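Peptide ABC transporter, peptide-binding protein (Enterococcus faecalis, PDB 3O6P) probably binds peptides outside the cell for uptake by an ABC transporter, the present chain being one part of the full solute-binding protein. Local coordinates at residues Glu85-Ala90 with Asp127-Thr132; Leu11-Glu16 with Asn24-Ile29; Phe171-Ser176 with Arg181-Glu186; Ala69-Ser74 with Asp208-Glu213; Asp34-Val39 with Ser47-Gly52. All coordinates share one frame; numbering follows the deposited sequence. Where two conformers were deposited one is given.

From the N terminus, interaction 2 closes the first loop, folding the chain that leaves strand 5-11 back on helix 23-31. Interaction 5 follows in series and holds helix 35-43 against the segment 47-52. The widest loop is that of interaction 4, which joins helix 68-72 to helix 202-218. Within its span lie interaction 1, between helix 80-94 and the start of strand 129-136, and interaction 3, between the segment 171-176 and the residues leading into helix 185-195; these two are in series, and no loops cross. Side chains and backbones of interaction 2 touch both interactions 1 and 3, whereas interactions 4 and 5 meet chiefly through N51.

Interaction 1 of 5, residues Glu85-Ala90 with Asp127-Thr132. With NA (sodium ion), chain B.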
# COMPACT_ATOMS: atom_id res chain seq x y z
N GLU A 85 2.67 18.95 -5.05
CA GLU A 85 3.38 19.60 -3.94
C GLU A 85 4.32 18.60 -3.26
O GLU A 85 5.48 18.91 -2.95
CB GLU A 85 2.36 20.10 -2.92
CG GLU A 85 2.99 20.72 -1.68
CD GLU A 85 2.01 20.96 -0.53
OE1 GLU A 85 0.86 20.45 -0.58
OE2 GLU A 85 2.40 21.64 0.44
N TYR A 86 3.82 17.39 -3.01
CA TYR A 86 4.64 16.38 -2.34
C TYR A 86 5.81 15.90 -3.19
O TYR A 86 6.88 15.61 -2.67
CB TYR A 86 3.75 15.21 -1.88
CG TYR A 86 3.07 15.53 -0.56
CD1 TYR A 86 2.14 16.58 -0.47
CD2 TYR A 86 3.42 14.85 0.60
CE1 TYR A 86 1.54 16.89 0.75
CE2 TYR A 86 2.81 15.15 1.82
CZ TYR A 86 1.88 16.16 1.89
OH TYR A 86 1.29 16.45 3.10
N TRP A 87 5.61 15.84 -4.51
CA TRP A 87 6.70 15.49 -5.39
C TRP A 87 7.76 16.61 -5.40
O TRP A 87 8.97 16.32 -5.39
CB TRP A 87 6.16 15.19 -6.79
CG TRP A 87 7.15 15.10 -7.95
CD1 TRP A 87 7.06 15.75 -9.15
CD2 TRP A 87 8.32 14.27 -8.04
NE1 TRP A 87 8.11 15.38 -9.97
CE2 TRP A 87 8.90 14.49 -9.31
CE3 TRP A 87 8.94 13.37 -7.16
CZ2 TRP A 87 10.08 13.83 -9.72
CZ3 TRP A 87 10.11 12.72 -7.58
CH2 TRP A 87 10.66 12.95 -8.85
N GLU A 88 7.33 17.87 -5.37
CA GLU A 88 8.32 18.94 -5.21
C GLU A 88 9.15 18.80 -3.93
O GLU A 88 10.37 19.03 -3.93
CB GLU A 88 7.66 20.32 -5.25
CG GLU A 88 7.15 20.71 -6.62
CD GLU A 88 8.19 20.63 -7.73
OE1 GLU A 88 9.35 21.08 -7.54
OE2 GLU A 88 7.84 20.12 -8.82
N LYS A 89 8.50 18.42 -2.83
CA LYS A 89 9.20 18.20 -1.56
C LYS A 89 10.18 17.04 -1.72
O LYS A 89 11.33 17.15 -1.26
CB LYS A 89 8.26 17.88 -0.39
CG LYS A 89 7.35 18.98 0.07
CD LYS A 89 6.44 18.43 1.20
CE LYS A 89 5.31 19.38 1.57
NZ LYS A 89 4.56 18.77 2.70
N ALA A 90 9.71 15.93 -2.32
CA ALA A 90 10.58 14.76 -2.52
C ALA A 90 11.83 15.08 -3.35
O ALA A 90 12.94 14.65 -3.00
CB ALA A 90 9.82 13.56 -3.13
N ASP A 127 5.26 15.99 -12.95
CA ASP A 127 6.12 16.43 -14.05
C ASP A 127 7.54 15.94 -13.78
O ASP A 127 8.08 16.20 -12.72
CB ASP A 127 6.08 17.96 -14.20
CG ASP A 127 4.77 18.46 -14.86
OD1 ASP A 127 4.18 17.74 -15.69
OD2 ASP A 127 4.35 19.59 -14.56
N GLY A 128 8.13 15.24 -14.74
CA GLY A 128 9.47 14.69 -14.54
C GLY A 128 9.44 13.23 -14.10
O GLY A 128 10.50 12.61 -13.89
N VAL A 129 8.24 12.67 -13.96
CA VAL A 129 8.12 11.23 -13.67
C VAL A 129 7.61 10.47 -14.90
O VAL A 129 6.59 10.86 -15.50
CB VAL A 129 7.21 10.96 -12.47
CG1 VAL A 129 7.13 9.44 -12.18
CG2 VAL A 129 7.70 11.69 -11.22
N LYS A 130 8.31 9.42 -15.29
CA LYS A 130 7.90 8.57 -16.39
C LYS A 130 7.64 7.21 -15.80
O LYS A 130 8.41 6.76 -14.94
CB LYS A 130 9.00 8.47 -17.44
CG LYS A 130 8.72 7.41 -18.49
CD LYS A 130 9.74 7.44 -19.63
CE LYS A 130 9.44 6.33 -20.64
NZ LYS A 130 8.23 6.64 -21.44
N VAL A 131 6.56 6.57 -16.22
CA VAL A 131 6.21 5.26 -15.63
C VAL A 131 6.03 4.25 -16.74
O VAL A 131 5.30 4.51 -17.68
CB VAL A 131 4.87 5.32 -14.84
CG1 VAL A 131 4.54 3.96 -14.24
CG2 VAL A 131 4.91 6.39 -13.75
N THR A 132 6.69 3.09 -16.60
CA THR A 132 6.51 1.97 -17.52
C THR A 132 5.79 0.84 -16.79
O THR A 132 5.65 0.88 -15.57
CB THR A 132 7.88 1.47 -18.04
OG1 THR A 132 8.67 1.04 -16.92
CG2 THR A 132 8.61 2.61 -18.75
NA NA B . 5.14 13.06 -15.90
O HOH W 1 8.64 19.23 -11.87
O HOH W 2 3.68 15.14 -16.13
O HOH W 3 6.99 14.18 -16.92
O HOH W 4 4.56 12.71 -18.33
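W87 carries the contact, its indole turned onto the chain that leads into strand 129-136. With CG anti to the backbone N (chi1 167°), the ring leaves helix 80-94 for D127, and its NE1 donates to D127 O at 2.9 Å. The bond is nearly straight at the hydrogen, 164°, and the oxygen lies in the ring plane, although the indole N meets the carbonyl from above the carbonyl plane. One face of the benzo ring takes V129: CG2, the branch beside the V129 backbone N, sits 3.5 Å from W87 CZ2 and makes a CH-pi contact 3.8 Å from the centroid of the six-membered ring. E88, next along the helix, reaches the same carbonyl through a water, which donates to E88 OE2 at 3.3 Å and to D127 O at 3.2 Å. D127 O accepts from both indole and water, and E88 OE2 also pairs with K91. V129 O binds the sodium ion at 2.7 Å, with Q123, L126 and three waters as the other ligands. The indole also packs on L25 of helix 23-31 and L99 of strand 99-106, while V129 rests on I122 of helix 109-125, joining helix 80-94 to an edge strand of the sheet.

Interaction 2 of 5, residues Leu11-Glu16 with Asn24-Ile29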
# COMPACT_ATOMS: atom_id res chain seq x y z
N LEU A 11 6.40 -0.56 -3.00
CA LEU A 11 7.45 0.26 -3.61
C LEU A 11 8.79 -0.21 -3.07
O LEU A 11 8.92 -0.50 -1.87
CB LEU A 11 7.23 1.76 -3.31
CG LEU A 11 5.87 2.32 -3.74
CD1 LEU A 11 5.68 3.73 -3.15
CD2 LEU A 11 5.77 2.34 -5.25
N ASN A 12 9.77 -0.34 -3.96
CA ASN A 12 11.07 -0.93 -3.60
C ASN A 12 11.91 0.02 -2.76
O ASN A 12 12.44 1.03 -3.26
CB ASN A 12 11.82 -1.35 -4.86
CG ASN A 12 13.00 -2.24 -4.55
OD1 ASN A 12 13.49 -2.27 -3.42
ND2 ASN A 12 13.47 -2.96 -5.54
N GLN A 13 12.02 -0.30 -1.47
CA GLN A 13 12.70 0.56 -0.49
C GLN A 13 14.00 -0.09 -0.02
O GLN A 13 14.55 0.28 1.02
CB GLN A 13 11.75 0.85 0.68
CG GLN A 13 10.53 1.67 0.22
CD GLN A 13 9.39 1.60 1.19
OE1 GLN A 13 9.50 2.11 2.29
NE2 GLN A 13 8.27 0.98 0.79
N ARG A 14 14.47 -1.10 -0.76
CA ARG A 14 15.60 -1.91 -0.30
C ARG A 14 16.89 -1.10 -0.15
O ARG A 14 17.62 -1.24 0.83
CB ARG A 14 15.84 -3.08 -1.27
CG ARG A 14 14.68 -4.06 -1.24
CD ARG A 14 14.83 -5.19 -2.22
NE ARG A 14 13.66 -6.08 -2.15
CZ ARG A 14 13.70 -7.41 -2.15
NH1 ARG A 14 14.87 -8.05 -2.20
NH2 ARG A 14 12.56 -8.11 -2.09
N ASP A 15 17.15 -0.23 -1.13
CA ASP A 15 18.41 0.53 -1.26
C ASP A 15 18.34 1.82 -0.44
O ASP A 15 17.31 2.49 -0.45
CB ASP A 15 18.66 0.87 -2.75
CG ASP A 15 19.71 1.96 -2.97
OD1 ASP A 15 20.55 2.18 -2.09
OD2 ASP A 15 19.69 2.61 -4.06
N GLU A 16 19.44 2.16 0.25
CA GLU A 16 19.49 3.38 1.10
C GLU A 16 19.11 4.62 0.30
O GLU A 16 18.48 5.55 0.83
CB GLU A 16 20.90 3.56 1.69
N ASN A 24 7.52 11.49 1.29
CA ASN A 24 6.81 12.43 0.42
C ASN A 24 6.59 11.93 -1.01
O ASN A 24 5.53 12.19 -1.60
CB ASN A 24 7.47 13.80 0.42
CG ASN A 24 7.26 14.52 1.74
OD1 ASN A 24 6.15 14.50 2.29
ND2 ASN A 24 8.31 15.13 2.27
N LEU A 25 7.56 11.20 -1.56
CA LEU A 25 7.34 10.56 -2.86
C LEU A 25 6.26 9.50 -2.80
O LEU A 25 5.39 9.43 -3.69
CB LEU A 25 8.64 9.99 -3.46
CG LEU A 25 8.48 9.16 -4.75
CD1 LEU A 25 7.84 10.00 -5.89
CD2 LEU A 25 9.83 8.57 -5.20
N ARG A 26 6.30 8.65 -1.78
CA ARG A 26 5.26 7.64 -1.66
C ARG A 26 3.84 8.26 -1.57
O ARG A 26 2.90 7.81 -2.22
CB ARG A 26 5.54 6.72 -0.49
CG ARG A 26 6.90 6.02 -0.56
CD ARG A 26 6.95 4.86 0.46
NE ARG A 26 6.83 5.31 1.86
CZ ARG A 26 7.84 5.63 2.67
NH1 ARG A 26 9.11 5.62 2.24
NH2 ARG A 26 7.56 6.02 3.91
N LYS A 27 3.73 9.33 -0.80
CA LYS A 27 2.49 10.09 -0.71
C LYS A 27 2.12 10.75 -2.05
O LYS A 27 0.93 10.75 -2.40
CB LYS A 27 2.58 11.12 0.43
CG LYS A 27 2.62 10.43 1.82
CD LYS A 27 3.01 11.42 2.88
CE LYS A 27 3.29 10.59 4.14
NZ LYS A 27 3.57 11.49 5.29
N ALA A 28 3.10 11.33 -2.77
CA ALA A 28 2.78 11.98 -4.06
C ALA A 28 2.17 10.94 -5.01
O ALA A 28 1.17 11.22 -5.70
CB ALA A 28 4.04 12.60 -4.66
N ILE A 29 2.73 9.73 -4.98
CA ILE A 29 2.22 8.63 -5.82
C ILE A 29 0.77 8.32 -5.41
O ILE A 29 -0.14 8.29 -6.27
CB ILE A 29 3.15 7.41 -5.70
CG1 ILE A 29 4.44 7.69 -6.49
CG2 ILE A 29 2.47 6.15 -6.22
CD1 ILE A 29 5.59 6.68 -6.22
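The Q13 amide, which lies against R26, is steadied from its own segment: Q13 NE2 donates to L11 O at 3.1 Å, with 157° at the hydrogen. The acceptor lies in the amide plane, and the bond helps to set the rotation of the amide, which brings OE1 over the guanidinium. Q13 OE1 stands over one face of the R26 guanidinium, 3.5 Å from R26 NH1, the amide nearly parallel to it with the two planes 17° apart. The N-H groups of R26 point to other partners: NH2 donates to D219 O and NH1 to F20 O. A bend at chi3 (-63°) carries the arginine head round beneath the amide, while the aliphatic stem stays beside L11. There L11 CD1 touches R26 CG at 3.7 Å and approaches I29 CD1 at 4.3 Å, a small apolar patch next to these buried polar groups. Between L11 and Q13, N12 makes an Asx turn with R14 N. The loop follows strand 5-11 and sets L11 and Q13 on helix 23-31; that helix in turn sets L25 against W87 and A90 of helix 80-94, and I29 against M101 of strand 99-106.

Interaction 3 of 5, residues Phe171-Ser176 with Arg181-Glu186; sequences FASDNS and RYNNAE
The two segments come within 4.8 Å between the CA atoms of S173 and N183, where a type I turn from A172 to N175 meets the chain leading into helix 185-195. S173 CA makes a CH...O contact with Y182 O at 3.6 Å, and its CB rests on the N183 amide, 3.7 Å from N183 CG. The S173 hydroxyl is engaged by D188. Y182 has its ring carbon CD2 3.5 Å from F171 O, which lies at the ring edge, near its plane. With CG anti to the backbone N (chi1 173°), the Y182 ring points toward helix 202-218, where it packs on I216 and its OH bonds to D219. Waters do much of the polar bridging. One donates to S173 O at 2.7 Å and to Y182 O at 3.0 Å. Another donates to S176 O at 2.7 Å and accepts, in the guanidinium plane, from R181 NH1 at 2.9 Å; NH1 also bonds to N178 O. Because the segments are linked by carbonyl-water bridges and carbon contacts, the join probably depends more on backbone shape and bound solvent than on direct side-chain pairing.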
# COMPACT_ATOMS: atom_id res chain seq x y z
N PHE A 171 3.96 -6.41 6.63
CA PHE A 171 4.83 -5.25 6.40
C PHE A 171 5.82 -5.01 7.53
O PHE A 171 6.50 -3.99 7.57
CB PHE A 171 4.02 -4.01 6.00
CG PHE A 171 3.28 -4.22 4.73
CD1 PHE A 171 3.97 -4.22 3.51
CD2 PHE A 171 1.93 -4.55 4.74
CE1 PHE A 171 3.31 -4.49 2.31
CE2 PHE A 171 1.25 -4.84 3.55
CZ PHE A 171 1.94 -4.80 2.33
N ALA A 172 5.86 -5.96 8.45
CA ALA A 172 6.96 -6.01 9.40
C ALA A 172 8.25 -6.04 8.58
O ALA A 172 8.30 -6.68 7.51
CB ALA A 172 6.86 -7.26 10.28
N SER A 173 9.30 -5.39 9.08
CA SER A 173 10.53 -5.23 8.30
C SER A 173 11.17 -6.55 7.92
O SER A 173 11.86 -6.63 6.91
CB SER A 173 11.56 -4.38 9.08
OG SER A 173 11.96 -5.08 10.24
N ASP A 174 10.94 -7.58 8.75
CA ASP A 174 11.53 -8.90 8.55
C ASP A 174 10.57 -9.96 7.99
O ASP A 174 10.87 -11.16 7.99
CB ASP A 174 12.16 -9.40 9.86
CG ASP A 174 11.17 -9.40 11.04
OD1 ASP A 174 11.62 -9.79 12.15
OD2 ASP A 174 9.99 -9.00 10.90
N ASN A 175 9.42 -9.52 7.47
CA ASN A 175 8.45 -10.48 6.92
C ASN A 175 8.77 -10.74 5.44
O ASN A 175 9.03 -9.81 4.67
CB ASN A 175 7.00 -9.98 7.12
CG ASN A 175 5.94 -11.05 6.83
OD1 ASN A 175 5.69 -11.39 5.69
ND2 ASN A 175 5.35 -11.59 7.89
N SER A 176 8.75 -12.02 5.04
CA SER A 176 9.03 -12.36 3.65
C SER A 176 8.02 -11.79 2.66
O SER A 176 8.37 -11.59 1.50
CB SER A 176 9.17 -13.87 3.47
OG SER A 176 7.94 -14.52 3.79
N ARG A 181 10.42 -4.16 1.18
CA ARG A 181 11.24 -3.96 2.38
C ARG A 181 11.00 -2.61 3.04
O ARG A 181 11.93 -1.86 3.36
CB ARG A 181 12.74 -4.19 2.10
CG ARG A 181 13.05 -5.57 1.49
CD ARG A 181 12.66 -6.72 2.38
NE ARG A 181 13.25 -7.95 1.88
CZ ARG A 181 12.62 -8.92 1.23
NH1 ARG A 181 11.32 -8.85 1.01
NH2 ARG A 181 13.30 -9.99 0.82
N TYR A 182 9.72 -2.29 3.20
CA TYR A 182 9.30 -1.21 4.06
C TYR A 182 9.90 -1.49 5.43
O TYR A 182 9.92 -2.63 5.91
CB TYR A 182 7.79 -1.22 4.19
CG TYR A 182 7.22 -0.24 5.19
CD1 TYR A 182 7.35 1.14 4.98
CD2 TYR A 182 6.52 -0.69 6.32
CE1 TYR A 182 6.79 2.05 5.87
CE2 TYR A 182 5.94 0.22 7.24
CZ TYR A 182 6.07 1.59 6.99
OH TYR A 182 5.53 2.51 7.86
N ASN A 183 10.42 -0.44 6.05
CA ASN A 183 11.10 -0.59 7.33
C ASN A 183 10.85 0.64 8.20
O ASN A 183 11.54 1.67 8.09
CB ASN A 183 12.60 -0.84 7.14
CG ASN A 183 13.31 -1.21 8.45
OD1 ASN A 183 12.84 -0.91 9.54
ND2 ASN A 183 14.45 -1.85 8.33
N ASN A 184 9.85 0.52 9.06
CA ASN A 184 9.50 1.58 9.98
C ASN A 184 9.52 0.95 11.37
O ASN A 184 8.76 0.02 11.67
CB ASN A 184 8.10 2.12 9.61
CG ASN A 184 7.63 3.23 10.55
OD1 ASN A 184 7.56 3.04 11.74
ND2 ASN A 184 7.27 4.39 9.99
N ALA A 185 10.42 1.47 12.20
CA ALA A 185 10.63 0.95 13.56
C ALA A 185 9.36 0.98 14.44
O ALA A 185 9.12 0.03 15.21
CB ALA A 185 11.80 1.66 14.25
N GLU A 186 8.57 2.03 14.33
CA GLU A 186 7.31 2.09 15.10
C GLU A 186 6.29 1.10 14.58
O GLU A 186 5.58 0.46 15.37
CB GLU A 186 6.75 3.50 15.14
CG GLU A 186 7.44 4.33 16.20
CD GLU A 186 7.40 3.65 17.54
OE1 GLU A 186 8.46 3.24 18.06
OE2 GLU A 186 6.29 3.50 18.09
O HOH W 5 8.37 -2.04 9.02
O HOH W 6 12.21 -4.43 5.41
O HOH W 7 10.49 -11.43 -0.15

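Interaction 4 of 5, residues Ala69-Ser74 with Asp208-Glu213; sequences AKEAGS and DMLNAE
L210 and A72 meet where two helices pack, the last turn of helix 68-72 lying on helix 202-218, with the CA atoms of A72 and L210 5.6 Å apart. This is helix-helix packing in part of a family 5 solute-binding protein, probably of the periplasmic-binding-protein fold. L210 CD2 is the atom that does the touching: it lies 3.7 Å from A72 N, 3.8 Å from E71 CB and 3.9 Å from A72 CB, and so presses on the helix backbone as well as on side chains. One turn further along helix 202-218, E213 touches the A72 methyl with its aliphatic part, E213 CG lying 3.7 Å from A72 CB. The E71 side chain runs across that of L210 at about a right angle.

Neighbours fix the polar ends. In one conformer, E71 OE1 accepts from W206 NE1, which probably helps to keep its stem beside L210. E213 starts with CG anti to the backbone N and then bends at chi2 (83°), which turns its carboxylate past A72 to the backbone of the loop after helix 35-43: OE1 accepts from V54 N and OE2 from L53 N. G73, with positive phi, ends helix 68-72, and N51 ND2 bonds to its O. G73 O also accepts a hydrogen bond from a water at 2.9 Å, and the same water donates another to E213 OE2 at 2.7 Å.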
# COMPACT_ATOMS: atom_id res chain seq x y z
N ALA A 69 -11.54 -0.51 10.46
CA ALA A 69 -11.24 0.56 9.48
C ALA A 69 -11.83 1.90 9.91
O ALA A 69 -11.19 2.95 9.75
CB ALA A 69 -11.72 0.17 8.08
N LYS A 70 -13.04 1.89 10.47
CA LYS A 70 -13.66 3.13 10.95
C LYS A 70 -12.86 3.74 12.10
O LYS A 70 -12.65 4.96 12.15
CB LYS A 70 -15.12 2.91 11.35
CG LYS A 70 -16.04 2.56 10.22
CD LYS A 70 -17.41 2.17 10.77
CE LYS A 70 -18.48 2.06 9.69
NZ LYS A 70 -19.85 2.27 10.27
N GLU A 71 -12.42 2.89 13.03
CA GLU A 71 -11.63 3.34 14.16
C GLU A 71 -10.26 3.90 13.74
O GLU A 71 -9.78 4.88 14.32
CB GLU A 71 -11.44 2.21 15.18
CG GLU A 71 -12.63 2.00 16.08
CD GLU A 71 -12.29 1.13 17.27
OE1 GLU A 71 -12.54 -0.08 17.19
OE2 GLU A 71 -11.76 1.65 18.28
N ALA A 72 -9.65 3.27 12.74
CA ALA A 72 -8.34 3.67 12.27
C ALA A 72 -8.43 5.01 11.54
O ALA A 72 -7.48 5.79 11.57
CB ALA A 72 -7.72 2.59 11.36
N GLY A 73 -9.57 5.28 10.93
CA GLY A 73 -9.67 6.39 9.95
C GLY A 73 -8.95 6.09 8.63
O GLY A 73 -8.42 5.00 8.42
N SER A 74 -8.96 7.06 7.72
CA SER A 74 -8.33 6.89 6.43
C SER A 74 -7.36 8.02 6.18
O SER A 74 -7.71 9.20 6.40
CB SER A 74 -9.38 6.91 5.30
OG SER A 74 -8.75 6.75 4.03
N ASP A 208 -2.74 -1.75 19.58
CA ASP A 208 -1.47 -1.97 18.85
C ASP A 208 -1.72 -2.12 17.34
O ASP A 208 -1.01 -1.53 16.51
CB ASP A 208 -0.75 -3.20 19.40
CG ASP A 208 -0.04 -2.92 20.71
OD1 ASP A 208 0.42 -1.77 20.91
OD2 ASP A 208 0.11 -3.87 21.51
N MSE A 209 -2.75 -2.88 16.98
CA MSE A 209 -3.05 -3.08 15.57
C MSE A 209 -3.53 -1.79 14.92
O MSE A 209 -3.13 -1.47 13.79
CB MSE A 209 -4.05 -4.20 15.36
CG MSE A 209 -3.46 -5.57 15.78
SE MSE A 209 -4.63 -7.03 15.37
CE MSE A 209 -6.14 -6.56 16.49
N LEU A 210 -4.39 -1.03 15.62
CA LEU A 210 -4.82 0.29 15.11
C LEU A 210 -3.63 1.22 14.89
O LEU A 210 -3.55 1.91 13.86
CB LEU A 210 -5.79 0.96 16.09
CG LEU A 210 -7.22 0.43 16.11
CD1 LEU A 210 -7.93 1.11 17.28
CD2 LEU A 210 -7.91 0.75 14.80
N ASN A 211 -2.72 1.25 15.85
CA ASN A 211 -1.52 2.05 15.72
C ASN A 211 -0.62 1.61 14.56
O ASN A 211 -0.04 2.48 13.88
CB ASN A 211 -0.75 2.12 17.04
CG ASN A 211 -1.34 3.13 18.00
OD1 ASN A 211 -1.71 4.23 17.59
ND2 ASN A 211 -1.42 2.77 19.29
N ALA A 212 -0.55 0.30 14.32
CA ALA A 212 0.18 -0.22 13.16
C ALA A 212 -0.43 0.28 11.86
O ALA A 212 0.27 0.83 11.00
CB ALA A 212 0.23 -1.75 13.17
N GLU A 213 -1.75 0.12 11.73
CA GLU A 213 -2.44 0.63 10.52
C GLU A 213 -2.17 2.12 10.33
O GLU A 213 -1.84 2.56 9.24
CB GLU A 213 -3.96 0.37 10.63
CG GLU A 213 -4.84 1.08 9.58
CD GLU A 213 -4.97 0.37 8.22
OE1 GLU A 213 -4.57 -0.81 8.07
OE2 GLU A 213 -5.50 1.01 7.29
O HOH W 8 -6.02 3.65 7.66

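Interaction 5 of 5, residues Asp34-Val39 with Ser47-Gly52; sequences DRKALV and SIEPNG
V39 and E49 carry most of the contact, R35 the next share. V39 is set into the backbone of the opposing loop: its CB lies 3.4 Å from S47 O, and CG1, the branch beside the V39 backbone N, lies 3.7 Å from I48 C. A water ties the backbones at this end, donating to V39 O at 2.7 Å and to S47 O at 2.8 Å. E49 lies along the first turn of helix 35-43, its chain extended beyond CG (chi2 174°), with CG 4.0 Å from R35 CB. This turn has a true N-cap, D34, whose OD1 accepts from A37 N from above the carboxylate plane. The E49 carboxylate ends beside the K36 stem, E49 OE2 standing 3.5 Å from K36 CB. K36 NZ stays 4.2 Å from E49 OE2, too long for a salt bridge, and pairs with E40 instead; the two opposite charges may still attract weakly. R35 turns its stem to the proline ring, CG 3.9 Å from P50 CD, and the bend at chi2 (-59°) carries the guanidinium on to S30 OG and P224 O. Behind the contact strand 223-228 receives V39 and S47 on F226, and I48 pairs with Q227 through the backbone.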
# COMPACT_ATOMS: atom_id res chain seq x y z
N ASP A 34 -6.82 8.41 -8.64
CA ASP A 34 -8.25 8.58 -8.34
C ASP A 34 -8.84 7.19 -8.14
O ASP A 34 -9.24 6.55 -9.11
CB ASP A 34 -8.91 9.33 -9.50
CG ASP A 34 -10.36 9.68 -9.26
OD1 ASP A 34 -10.97 9.20 -8.27
OD2 ASP A 34 -10.91 10.46 -10.10
N ARG A 35 -8.88 6.74 -6.89
CA ARG A 35 -9.37 5.40 -6.56
C ARG A 35 -10.86 5.23 -6.91
O ARG A 35 -11.29 4.12 -7.27
CB ARG A 35 -9.25 5.11 -5.04
CG ARG A 35 -7.91 5.38 -4.32
CD ARG A 35 -6.82 4.60 -4.90
NE ARG A 35 -5.60 4.49 -4.05
CZ ARG A 35 -4.81 5.51 -3.68
NH1 ARG A 35 -5.08 6.78 -4.01
NH2 ARG A 35 -3.70 5.26 -3.00
N LYS A 36 -11.64 6.30 -6.76
CA LYS A 36 -13.06 6.25 -7.12
C LYS A 36 -13.22 5.94 -8.62
O LYS A 36 -13.97 5.05 -9.01
CB LYS A 36 -13.75 7.58 -6.75
CG LYS A 36 -15.27 7.54 -6.92
CD LYS A 36 -15.90 8.89 -6.55
CE LYS A 36 -17.43 8.81 -6.58
NZ LYS A 36 -18.01 7.95 -5.49
N ALA A 37 -12.49 6.65 -9.46
CA ALA A 37 -12.53 6.38 -10.90
C ALA A 37 -12.04 4.96 -11.19
O ALA A 37 -12.59 4.25 -12.07
CB ALA A 37 -11.65 7.41 -11.66
N LEU A 38 -10.99 4.53 -10.50
CA LEU A 38 -10.45 3.21 -10.74
C LEU A 38 -11.53 2.18 -10.47
O LEU A 38 -11.78 1.30 -11.31
CB LEU A 38 -9.21 2.93 -9.86
CG LEU A 38 -8.63 1.50 -9.86
CD1 LEU A 38 -8.14 1.04 -11.26
CD2 LEU A 38 -7.49 1.43 -8.83
N VAL A 39 -12.19 2.27 -9.32
CA VAL A 39 -13.18 1.23 -9.01
C VAL A 39 -14.49 1.33 -9.77
O VAL A 39 -15.04 0.30 -10.16
CB VAL A 39 -13.43 1.03 -7.49
CG1 VAL A 39 -12.12 0.66 -6.79
CG2 VAL A 39 -14.06 2.26 -6.88
N SER A 47 -15.27 -3.99 -6.74
CA SER A 47 -14.18 -3.41 -5.94
C SER A 47 -14.65 -2.07 -5.39
O SER A 47 -15.42 -1.35 -6.05
CB SER A 47 -12.93 -3.19 -6.79
OG SER A 47 -12.53 -4.42 -7.39
N ILE A 48 -14.15 -1.70 -4.21
CA ILE A 48 -14.48 -0.39 -3.62
C ILE A 48 -13.23 0.37 -3.24
O ILE A 48 -12.14 -0.22 -3.14
CB ILE A 48 -15.42 -0.52 -2.37
CG1 ILE A 48 -14.71 -1.25 -1.23
CG2 ILE A 48 -16.71 -1.21 -2.75
CD1 ILE A 48 -15.48 -1.22 0.10
N GLU A 49 -13.36 1.68 -3.06
CA GLU A 49 -12.22 2.47 -2.58
C GLU A 49 -11.64 1.88 -1.29
O GLU A 49 -12.39 1.37 -0.45
CB GLU A 49 -12.64 3.90 -2.33
CG GLU A 49 -12.95 4.64 -3.60
CD GLU A 49 -13.52 6.01 -3.33
OE1 GLU A 49 -12.80 6.86 -2.79
OE2 GLU A 49 -14.69 6.24 -3.65
N PRO A 50 -10.30 1.92 -1.15
CA PRO A 50 -9.69 1.34 0.06
C PRO A 50 -9.70 2.38 1.19
O PRO A 50 -9.27 3.52 0.98
CB PRO A 50 -8.25 1.06 -0.39
CG PRO A 50 -7.95 2.19 -1.40
CD PRO A 50 -9.30 2.54 -2.05
N ASN A 51 -10.19 2.01 2.37
CA ASN A 51 -10.04 2.90 3.53
C ASN A 51 -8.55 3.03 3.85
O ASN A 51 -8.03 4.14 4.02
CB ASN A 51 -10.76 2.32 4.74
CG ASN A 51 -10.61 3.20 5.95
OD1 ASN A 51 -11.26 4.25 6.04
ND2 ASN A 51 -9.71 2.81 6.88
N GLY A 52 -7.88 1.89 3.88
CA GLY A 52 -6.44 1.82 4.20
C GLY A 52 -5.92 0.47 3.75
O GLY A 52 -6.21 0.01 2.63
O HOH W 9 -16.13 -1.67 -8.75